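Local coordinates for protein cellulase (Soil metagenome, PDB 5I2U) that probably hydrolyses the beta-1,4-glycosidic bonds of cellulose, as a halotolerant family 5 glycoside hydrolase built on a TIM barrel, at residues A[269-272]-A[273-276]; A[305-308]-A[309-312]; A[317-320]-A[321-325]. One frame throughout, in Å; residues are numbered along the deposited sequence.

Contact 1 (A[269-272]-A[273-276])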
ATOM      1  N   THR A 269       8.160 -17.541   3.250  1.00 39.07           N
ATOM      2  CA  THR A 269       7.096 -18.100   4.097  1.00 37.21           C
ATOM      3  C   THR A 269       5.871 -17.184   4.055  1.00 40.08           C
ATOM      4  O   THR A 269       4.751 -17.635   3.809  1.00 40.86           O
ATOM      5  CB  THR A 269       7.568 -18.265   5.542  1.00 36.76           C
ATOM      6  OG1 THR A 269       8.688 -19.151   5.586  1.00 33.74           O
ATOM      7  CG2 THR A 269       6.446 -18.813   6.430  1.00 39.06           C
ATOM      8  N   TYR A 270       6.110 -15.891   4.246  1.00 39.62           N
ATOM      9  CA  TYR A 270       5.048 -14.878   4.180  1.00 36.25           C
ATOM     10  C   TYR A 270       4.385 -14.805   2.815  1.00 33.69           C
ATOM     11  O   TYR A 270       3.159 -14.831   2.723  1.00 33.52           O
ATOM     12  CB  TYR A 270       5.589 -13.494   4.565  1.00 35.96           C
ATOM     13  CG  TYR A 270       5.496 -13.151   6.037  1.00 34.22           C
ATOM     14  CD1 TYR A 270       4.293 -12.701   6.585  1.00 34.64           C
ATOM     15  CD2 TYR A 270       6.606 -13.234   6.873  1.00 32.46           C
ATOM     16  CE1 TYR A 270       4.203 -12.369   7.925  1.00 33.22           C
ATOM     17  CE2 TYR A 270       6.522 -12.892   8.214  1.00 31.61           C
ATOM     18  CZ  TYR A 270       5.315 -12.462   8.729  1.00 30.98           C
ATOM     19  OH  TYR A 270       5.216 -12.125  10.051  1.00 37.36           O
ATOM     20  N   VAL A 271       5.176 -14.741   1.751  1.00 33.19           N
ATOM     21  CA  VAL A 271       4.597 -14.677   0.406  1.00 37.22           C
ATOM     22  C   VAL A 271       3.758 -15.919   0.085  1.00 40.90           C
ATOM     23  O   VAL A 271       2.647 -15.797  -0.441  1.00 41.50           O
ATOM     24  CB  VAL A 271       5.652 -14.428  -0.687  1.00 37.85           C
ATOM     25  CG1 VAL A 271       5.034 -14.523  -2.084  1.00 38.77           C
ATOM     26  CG2 VAL A 271       6.266 -13.049  -0.504  1.00 37.40           C
ATOM     27  N   ASP A 272       4.269 -17.101   0.424  1.00 40.77           N
ATOM     28  CA  ASP A 272       3.527 -18.347   0.199  1.00 42.52           C
ATOM     29  C   ASP A 272       2.224 -18.373   1.001  1.00 42.03           C
ATOM     30  O   ASP A 272       1.189 -18.806   0.491  1.00 39.55           O
ATOM     31  CB  ASP A 272       4.400 -19.580   0.527  1.00 45.02           C
ATOM     32  CG  ASP A 272       5.413 -19.906  -0.578  1.00 44.34           C
ATOM     33  OD1 ASP A 272       5.368 -19.314  -1.678  1.00 49.09           O
ATOM     34  OD2 ASP A 272       6.256 -20.784  -0.351  1.00 47.63           O
ATOM     35  N   TRP A 273       2.289 -17.901   2.244  1.00 40.74           N
ATOM     36  CA  TRP A 273       1.114 -17.788   3.098  1.00 43.70           C
ATOM     37  C   TRP A 273       0.079 -16.829   2.494  1.00 46.43           C
ATOM     38  O   TRP A 273      -1.097 -17.162   2.411  1.00 47.84           O
ATOM     39  CB  TRP A 273       1.525 -17.359   4.520  1.00 44.15           C
ATOM     40  CG  TRP A 273       0.398 -16.881   5.354  1.00 46.12           C
ATOM     41  CD1 TRP A 273      -0.547 -17.644   5.969  1.00 47.23           C
ATOM     42  CD2 TRP A 273       0.092 -15.518   5.677  1.00 46.38           C
ATOM     43  NE1 TRP A 273      -1.426 -16.841   6.657  1.00 48.39           N
ATOM     44  CE2 TRP A 273      -1.057 -15.531   6.493  1.00 46.05           C
ATOM     45  CE3 TRP A 273       0.675 -14.285   5.346  1.00 43.42           C
ATOM     46  CZ2 TRP A 273      -1.635 -14.356   6.988  1.00 47.81           C
ATOM     47  CZ3 TRP A 273       0.108 -13.122   5.833  1.00 42.34           C
ATOM     48  CH2 TRP A 273      -1.038 -13.162   6.649  1.00 45.91           C
ATOM     49  N   MET A 274       0.523 -15.655   2.050  1.00 44.66           N
ATOM     50  CA  MET A 274      -0.380 -14.704   1.389  1.00 41.27           C
ATOM     51  C   MET A 274      -0.993 -15.246   0.091  1.00 36.95           C
ATOM     52  O   MET A 274      -2.172 -15.009  -0.186  1.00 35.47           O
ATOM     53  CB  MET A 274       0.332 -13.377   1.103  1.00 38.79           C
ATOM     54  CG  MET A 274       0.612 -12.551   2.345  1.00 37.16           C
ATOM     55  SD  MET A 274       1.339 -10.954   1.944  1.00 36.24           S
ATOM     56  CE  MET A 274       2.962 -11.450   1.390  1.00 35.47           C
ATOM     57  N   GLU A 275      -0.204 -15.968  -0.693  1.00 34.66           N
ATOM     58  CA  GLU A 275      -0.687 -16.494  -1.961  1.00 36.80           C
ATOM     59  C   GLU A 275      -1.766 -17.569  -1.752  1.00 41.73           C
ATOM     60  O   GLU A 275      -2.744 -17.590  -2.492  1.00 41.13           O
ATOM     61  CB  GLU A 275       0.462 -17.022  -2.809  1.00 38.06           C
ATOM     62  CG  GLU A 275       1.420 -15.937  -3.301  1.00 44.54           C
ATOM     63  CD  GLU A 275       0.819 -14.989  -4.322  1.00 45.75           C
ATOM     64  OE1 GLU A 275       0.009 -15.430  -5.157  1.00 49.34           O
ATOM     65  OE2 GLU A 275       1.152 -13.786  -4.290  1.00 48.17           O
ATOM     66  N   SER A 276      -1.610 -18.414  -0.729  1.00 42.32           N
ATOM     67  CA  SER A 276      -2.620 -19.424  -0.406  1.00 44.91           C
ATOM     68  C   SER A 276      -3.892 -18.788   0.163  1.00 47.53           C
ATOM     69  O   SER A 276      -4.978 -19.295  -0.073  1.00 45.14           O
ATOM     70  CB  SER A 276      -2.065 -20.503   0.536  1.00 42.49           C
ATOM     71  OG  SER A 276      -1.979 -20.048   1.870  1.00 46.73           O
TER
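Four successive i to i+4 hydrogen bonds carry the chain from T269-D272 into W273-S276 as one alpha-helix; the straightest runs from M274 N to Y270 O (2.8 Å, N-H...O 168°). Y270 and W273, three residues apart, run alongside each other, with Y270 CD1 4.1 Å from W273 CE3. The carbonyl oxygen of Y270 also meets the indole edge-on, near its plane. At the next residue, the two methyls of V271 divide their work: CG2 is 4.1 Å from M274 CE, while CG1 faces E275. The bend of M274 at chi3 (-70°) turns its terminal methyl back to within 3.7 Å of V271 CA, a fit that suits a flexible thioether. E275 packs through its methylenes, CG 4.1 Å from V271 CG1; its carboxylate reaches R57 in a salt bridge and W281 NE1 in a hydrogen bond. At the C-terminal end S276 OG bonds to W273 O (3.1 Å). The helix joins strand 246-252 to strand 281-286 in a beta-alpha-beta crossover of the barrel. Y270 stacks on F223 of strand 217-224, W273 leans on helix 230-241, where its NE1 hydrogen-bonds to D237 OD2, and V271 and M274 rest against W281 of strand 281-286.

Contact 2 (A[305-308]-A[309-312])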
ATOM      1  N   ASN A 305      14.798   1.618 -16.160  1.00 43.94           N
ATOM      2  CA  ASN A 305      15.797   0.783 -16.842  1.00 43.52           C
ATOM      3  C   ASN A 305      16.862   0.225 -15.912  1.00 43.68           C
ATOM      4  O   ASN A 305      18.046   0.186 -16.252  1.00 44.54           O
ATOM      5  CB  ASN A 305      16.442   1.545 -18.002  1.00 47.81           C
ATOM      6  CG  ASN A 305      15.440   1.918 -19.055  1.00 50.03           C
ATOM      7  OD1 ASN A 305      15.283   1.208 -20.052  1.00 57.40           O
ATOM      8  ND2 ASN A 305      14.720   3.011 -18.830  1.00 53.21           N
ATOM      9  N   TRP A 306      16.433  -0.220 -14.733  1.00 43.41           N
ATOM     10  CA  TRP A 306      17.366  -0.710 -13.715  1.00 42.65           C
ATOM     11  C   TRP A 306      17.876  -2.079 -14.149  1.00 41.89           C
ATOM     12  O   TRP A 306      17.146  -3.067 -14.103  1.00 46.38           O
ATOM     13  CB  TRP A 306      16.719  -0.756 -12.309  1.00 42.84           C
ATOM     14  CG  TRP A 306      16.020   0.533 -11.944  1.00 40.70           C
ATOM     15  CD1 TRP A 306      16.500   1.804 -12.111  1.00 37.78           C
ATOM     16  CD2 TRP A 306      14.704   0.668 -11.399  1.00 39.92           C
ATOM     17  NE1 TRP A 306      15.576   2.720 -11.675  1.00 36.58           N
ATOM     18  CE2 TRP A 306      14.461   2.054 -11.239  1.00 39.29           C
ATOM     19  CE3 TRP A 306      13.711  -0.244 -11.019  1.00 38.36           C
ATOM     20  CZ2 TRP A 306      13.261   2.548 -10.729  1.00 36.64           C
ATOM     21  CZ3 TRP A 306      12.530   0.243 -10.497  1.00 39.79           C
ATOM     22  CH2 TRP A 306      12.309   1.636 -10.364  1.00 39.24           C
ATOM     23  N   THR A 307      19.134  -2.118 -14.581  1.00 38.90           N
ATOM     24  CA  THR A 307      19.847  -3.370 -14.834  1.00 37.79           C
ATOM     25  C   THR A 307      20.096  -4.096 -13.498  1.00 35.73           C
ATOM     26  O   THR A 307      20.013  -3.492 -12.424  1.00 33.52           O
ATOM     27  CB  THR A 307      21.198  -3.099 -15.512  1.00 35.43           C
ATOM     28  OG1 THR A 307      21.906  -2.142 -14.725  1.00 40.74           O
ATOM     29  CG2 THR A 307      21.003  -2.536 -16.913  1.00 34.49           C
ATOM     30  N   GLU A 308      20.381  -5.390 -13.562  1.00 36.08           N
ATOM     31  CA  GLU A 308      20.575  -6.197 -12.346  1.00 41.13           C
ATOM     32  C   GLU A 308      21.550  -5.645 -11.311  1.00 39.15           C
ATOM     33  O   GLU A 308      21.344  -5.841 -10.127  1.00 43.01           O
ATOM     34  CB  GLU A 308      21.077  -7.582 -12.708  1.00 44.56           C
ATOM     35  CG  GLU A 308      22.377  -7.637 -13.544  1.00 47.63           C
ATOM     36  CD  GLU A 308      23.602  -8.082 -12.753  1.00 51.42           C
ATOM     37  OE1 GLU A 308      23.622  -7.964 -11.511  1.00 52.17           O
ATOM     38  OE2 GLU A 308      24.565  -8.559 -13.390  1.00 62.15           O
ATOM     39  N   ASP A 309      22.625  -5.003 -11.768  1.00 40.43           N
ATOM     40  CA  ASP A 309      23.640  -4.416 -10.864  1.00 38.30           C
ATOM     41  C   ASP A 309      23.123  -3.229 -10.026  1.00 36.16           C
ATOM     42  O   ASP A 309      23.703  -2.897  -9.000  1.00 35.48           O
ATOM     43  CB  ASP A 309      24.907  -3.995 -11.644  1.00 38.03           C
ATOM     44  CG  ASP A 309      24.600  -3.083 -12.830  1.00 39.79           C
ATOM     45  OD1 ASP A 309      23.854  -3.497 -13.730  1.00 44.92           O
ATOM     46  OD2 ASP A 309      25.116  -1.957 -12.878  1.00 41.58           O
ATOM     47  N   LEU A 310      22.060  -2.584 -10.494  1.00 34.31           N
ATOM     48  CA  LEU A 310      21.449  -1.442  -9.816  1.00 33.94           C
ATOM     49  C   LEU A 310      20.410  -1.843  -8.792  1.00 32.70           C
ATOM     50  O   LEU A 310      19.981  -1.012  -7.986  1.00 35.11           O
ATOM     51  CB  LEU A 310      20.828  -0.495 -10.845  1.00 32.45           C
ATOM     52  CG  LEU A 310      21.866   0.250 -11.685  1.00 32.82           C
ATOM     53  CD1 LEU A 310      21.234   0.845 -12.936  1.00 34.31           C
ATOM     54  CD2 LEU A 310      22.527   1.348 -10.859  1.00 33.10           C
ATOM     55  N   LEU A 311      20.006  -3.101  -8.833  1.00 31.00           N
ATOM     56  CA  LEU A 311      19.074  -3.641  -7.867  1.00 33.79           C
ATOM     57  C   LEU A 311      19.835  -4.094  -6.648  1.00 30.68           C
ATOM     58  O   LEU A 311      20.827  -4.794  -6.763  1.00 32.41           O
ATOM     59  CB  LEU A 311      18.332  -4.838  -8.455  1.00 37.23           C
ATOM     60  CG  LEU A 311      17.444  -4.549  -9.656  1.00 42.09           C
ATOM     61  CD1 LEU A 311      16.889  -5.853 -10.225  1.00 46.46           C
ATOM     62  CD2 LEU A 311      16.324  -3.591  -9.282  1.00 40.55           C
ATOM     63  N   LYS A 312      19.381  -3.665  -5.488  1.00 28.96           N
ATOM     64  CA  LYS A 312      19.882  -4.185  -4.236  1.00 31.72           C
ATOM     65  C   LYS A 312      19.367  -5.630  -4.079  1.00 31.80           C
ATOM     66  O   LYS A 312      18.401  -6.014  -4.743  1.00 32.25           O
ATOM     67  CB  LYS A 312      19.407  -3.317  -3.072  1.00 30.96           C
ATOM     68  CG  LYS A 312      20.064  -1.943  -2.996  1.00 32.46           C
ATOM     69  CD  LYS A 312      21.278  -1.930  -2.070  1.00 34.13           C
ATOM     70  CE  LYS A 312      20.895  -1.939  -0.599  1.00 34.56           C
ATOM     71  NZ  LYS A 312      20.292  -0.639  -0.175  1.00 38.12           N
TER
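The carboxylate of D309 is approached from above its plane by T307 OG1, which donates a short 2.6 Å hydrogen bond to D309 OD1 from 38° out of that plane. The other flat group, the indole of W306, leads away from this turn: within the contact its side chain touches through CB, which meets L311 CD2 (4.2 Å) and L310 CB. The ring itself packs edge-to-face with W78 beside helix residue L79, and its NE1 bonds to S301 O, so a large aromatic with one N-H suits a place where the loop is pinned to the protein body.

The bond between T307 and D309 depends on two matching torsions. T307 OG1 and D309 CG each sit between their own backbone N and carbonyl carbon (chi1 53° in both), which turns hydroxyl and carboxylate toward each other across the single residue between them. Threonine is apt here because its hydroxyl can serve the aspartate; L310 CD1 packs nearby, 3.5 Å from T307 OG1.

The backbone closes the turn. Residues 307-310 and 308-311 form consecutive type I beta turns just before helix 313-325. In the first, L310 N donates to T307 O over 3.0 Å, reaching it from well above the carbonyl plane; the second is closed by a weak 3.3 Å bond from L311 N to E308 O. L310 stays partly exposed beside R299, while L311 is buried and meets W83.

E308 and D309 bring two acidic groups near each other, E308 OE1 lying 5.0 Å from D309 OD1. The hydrogen bond from T307 OG1 would probably ease the negative charge on D309. T307, and more weakly R299 through a long ion pair to OD2, probably steady the carboxylate, near which a phosphate ion, probably from the crystallisation liquor, is bound.

Contact 3 (A[317-320]-A[321-325])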
ATOM      1  N   LEU A 317      15.058  -9.659  -5.021  1.00 31.23           N
ATOM      2  CA  LEU A 317      14.105 -10.554  -4.389  1.00 33.61           C
ATOM      3  C   LEU A 317      12.652 -10.082  -4.580  1.00 35.28           C
ATOM      4  O   LEU A 317      11.754 -10.901  -4.830  1.00 33.06           O
ATOM      5  CB  LEU A 317      14.430 -10.680  -2.900  1.00 37.11           C
ATOM      6  CG  LEU A 317      13.565 -11.614  -2.058  1.00 41.49           C
ATOM      7  CD1 LEU A 317      13.559 -13.013  -2.653  1.00 44.82           C
ATOM      8  CD2 LEU A 317      14.075 -11.645  -0.625  1.00 43.81           C
ATOM      9  N   THR A 318      12.434  -8.769  -4.474  1.00 33.04           N
ATOM     10  CA  THR A 318      11.115  -8.170  -4.730  1.00 34.16           C
ATOM     11  C   THR A 318      10.698  -8.321  -6.200  1.00 34.61           C
ATOM     12  O   THR A 318       9.571  -8.720  -6.497  1.00 41.82           O
ATOM     13  CB  THR A 318      11.081  -6.658  -4.343  1.00 33.29           C
ATOM     14  OG1 THR A 318      11.329  -6.504  -2.937  1.00 31.04           O
ATOM     15  CG2 THR A 318       9.735  -6.037  -4.668  1.00 31.80           C
ATOM     16  N   ARG A 319      11.595  -7.976  -7.111  1.00 32.15           N
ATOM     17  CA  ARG A 319      11.304  -8.061  -8.535  1.00 31.94           C
ATOM     18  C   ARG A 319      10.929  -9.480  -8.911  1.00 31.51           C
ATOM     19  O   ARG A 319       9.936  -9.691  -9.602  1.00 30.95           O
ATOM     20  CB  ARG A 319      12.502  -7.586  -9.361  1.00 32.05           C
ATOM     21  CG  ARG A 319      12.264  -7.550 -10.856  1.00 31.55           C
ATOM     22  CD  ARG A 319      13.453  -6.968 -11.596  1.00 31.77           C
ATOM     23  NE  ARG A 319      13.291  -7.098 -13.040  1.00 31.77           N
ATOM     24  CZ  ARG A 319      13.502  -8.223 -13.733  1.00 33.16           C
ATOM     25  NH1 ARG A 319      13.890  -9.362 -13.135  1.00 31.93           N
ATOM     26  NH2 ARG A 319      13.333  -8.209 -15.044  1.00 30.93           N
ATOM     27  N   ASN A 320      11.732 -10.442  -8.463  1.00 33.78           N
ATOM     28  CA  ASN A 320      11.487 -11.852  -8.771  1.00 34.13           C
ATOM     29  C   ASN A 320      10.195 -12.340  -8.164  1.00 33.73           C
ATOM     30  O   ASN A 320       9.425 -13.017  -8.839  1.00 34.13           O
ATOM     31  CB  ASN A 320      12.639 -12.758  -8.308  1.00 33.23           C
ATOM     32  CG  ASN A 320      13.910 -12.558  -9.116  1.00 32.48           C
ATOM     33  OD1 ASN A 320      13.875 -12.227 -10.299  1.00 33.62           O
ATOM     34  ND2 ASN A 320      15.043 -12.758  -8.473  1.00 33.56           N
ATOM     35  N   SER A 321       9.966 -11.986  -6.903  1.00 33.03           N
ATOM     36  CA  SER A 321       8.735 -12.338  -6.202  1.00 33.35           C
ATOM     37  C   SER A 321       7.509 -11.861  -6.961  1.00 34.45           C
ATOM     38  O   SER A 321       6.544 -12.610  -7.128  1.00 35.93           O
ATOM     39  CB  SER A 321       8.717 -11.745  -4.777  1.00 35.13           C
ATOM     40  OG  SER A 321       9.525 -12.485  -3.871  1.00 33.58           O
ATOM     41  N   ILE A 322       7.547 -10.619  -7.428  1.00 31.88           N
ATOM     42  CA  ILE A 322       6.402 -10.043  -8.111  1.00 33.89           C
ATOM     43  C   ILE A 322       6.234 -10.665  -9.496  1.00 32.65           C
ATOM     44  O   ILE A 322       5.113 -10.943  -9.902  1.00 33.86           O
ATOM     45  CB  ILE A 322       6.487  -8.494  -8.193  1.00 33.18           C
ATOM     46  CG1 ILE A 322       6.463  -7.898  -6.792  1.00 33.41           C
ATOM     47  CG2 ILE A 322       5.321  -7.909  -8.990  1.00 32.57           C
ATOM     48  CD1 ILE A 322       6.952  -6.471  -6.723  1.00 37.48           C
ATOM     49  N   ARG A 323       7.338 -10.856 -10.207  1.00 34.77           N
ATOM     50  CA  ARG A 323       7.310 -11.407 -11.577  1.00 38.03           C
ATOM     51  C   ARG A 323       6.815 -12.854 -11.661  1.00 40.14           C
ATOM     52  O   ARG A 323       6.080 -13.193 -12.582  1.00 41.27           O
ATOM     53  CB  ARG A 323       8.689 -11.319 -12.230  1.00 36.99           C
ATOM     54  CG  ARG A 323       9.027  -9.947 -12.768  1.00 37.36           C
ATOM     55  CD  ARG A 323      10.472  -9.919 -13.228  1.00 38.82           C
ATOM     56  NE  ARG A 323      10.663 -10.856 -14.329  1.00 40.43           N
ATOM     57  CZ  ARG A 323      10.386 -10.621 -15.619  1.00 41.39           C
ATOM     58  NH1 ARG A 323       9.932  -9.436 -16.043  1.00 39.69           N
ATOM     59  NH2 ARG A 323      10.587 -11.595 -16.508  1.00 40.65           N
ATOM     60  N   ASN A 324       7.216 -13.689 -10.705  1.00 43.08           N
ATOM     61  CA  ASN A 324       6.831 -15.094 -10.716  1.00 47.79           C
ATOM     62  C   ASN A 324       5.356 -15.265 -10.287  1.00 51.30           C
ATOM     63  O   ASN A 324       4.626 -16.065 -10.873  1.00 57.01           O
ATOM     64  CB  ASN A 324       7.883 -15.962  -9.976  1.00 52.33           C
ATOM     65  CG  ASN A 324       7.280 -17.017  -9.049  1.00 57.00           C
ATOM     66  OD1 ASN A 324       6.691 -16.694  -8.017  1.00 59.33           O
ATOM     67  ND2 ASN A 324       7.473 -18.288  -9.391  1.00 57.95           N
ATOM     68  N   ALA A 325       4.915 -14.483  -9.301  1.00 53.69           N
ATOM     69  CA  ALA A 325       3.500 -14.430  -8.905  1.00 53.58           C
ATOM     70  C   ALA A 325       2.588 -13.909 -10.034  1.00 50.84           C
ATOM     71  O   ALA A 325       1.530 -14.476 -10.262  1.00 46.81           O
ATOM     72  CB  ALA A 325       3.337 -13.578  -7.651  1.00 57.59           C
TER
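Residues L317-N320 and S321-A325 form one unbroken alpha-helix, in which the amides of S321, I322, R323 and N324 each bond to the carbonyl four residues earlier. L317 O accepts twice, from S321 N and from S321 OG (2.9 Å each), and the two donors reach it from opposite faces of its carbonyl plane. A small serine can fold its hydroxyl back this way, and S321 OG is also bonded to W267 NE1. On the buried side T318 CG2 and I322 CD1 make a close methyl-to-methyl approach of 3.5 Å; they give this flank apolar surface against A283 and W281 of strand 281-286, while T318 OG1 bonds back to W314 O.

R319 runs extended, CG anti to the backbone N (chi1 -176°). R323 CD, set by an extended chi2 (173°), lies over the centre of the R319 guanidinium, 3.4 Å above the plane; the bend at chi3 then lays its own guanidinium flat against it, the planes 4° and the centres 4.4 Å apart. With an alanine in place of this first arginine, the D82 carboxylate would probably lose its salt-bridge mate and R323 the flat surface it stacks on, leaving it held mainly by D82 O.

Stacking two cations carries an electrostatic cost, which the D82 carboxylate at R319 NE probably offsets. The carbonyl of D82 fixes R323 through NH1, so D82 holds both arginines, one by its acid group and the other by its backbone.

Along the chain the three contacts follow in series, 269-276, then 305-312, then 317-325. Contact 1 belongs to helix 264-276, which leads into the last barrel strand, 281-286; contact 2 lies in the loop after that strand, and contact 3 is on the closing helix 313-325. The centres of contacts 1 and 3 are about 13 Å apart and those of contacts 2 and 3 about 14 Å. Contact 3 touches both, through A325 CB against E275 OE2 and R319 CD against L311 CD1, whereas contacts 1 and 2 stay about 15 Å apart at their nearest atoms. The final helix therefore bridges its predecessor and the loop on the outside of the eight-stranded barrel.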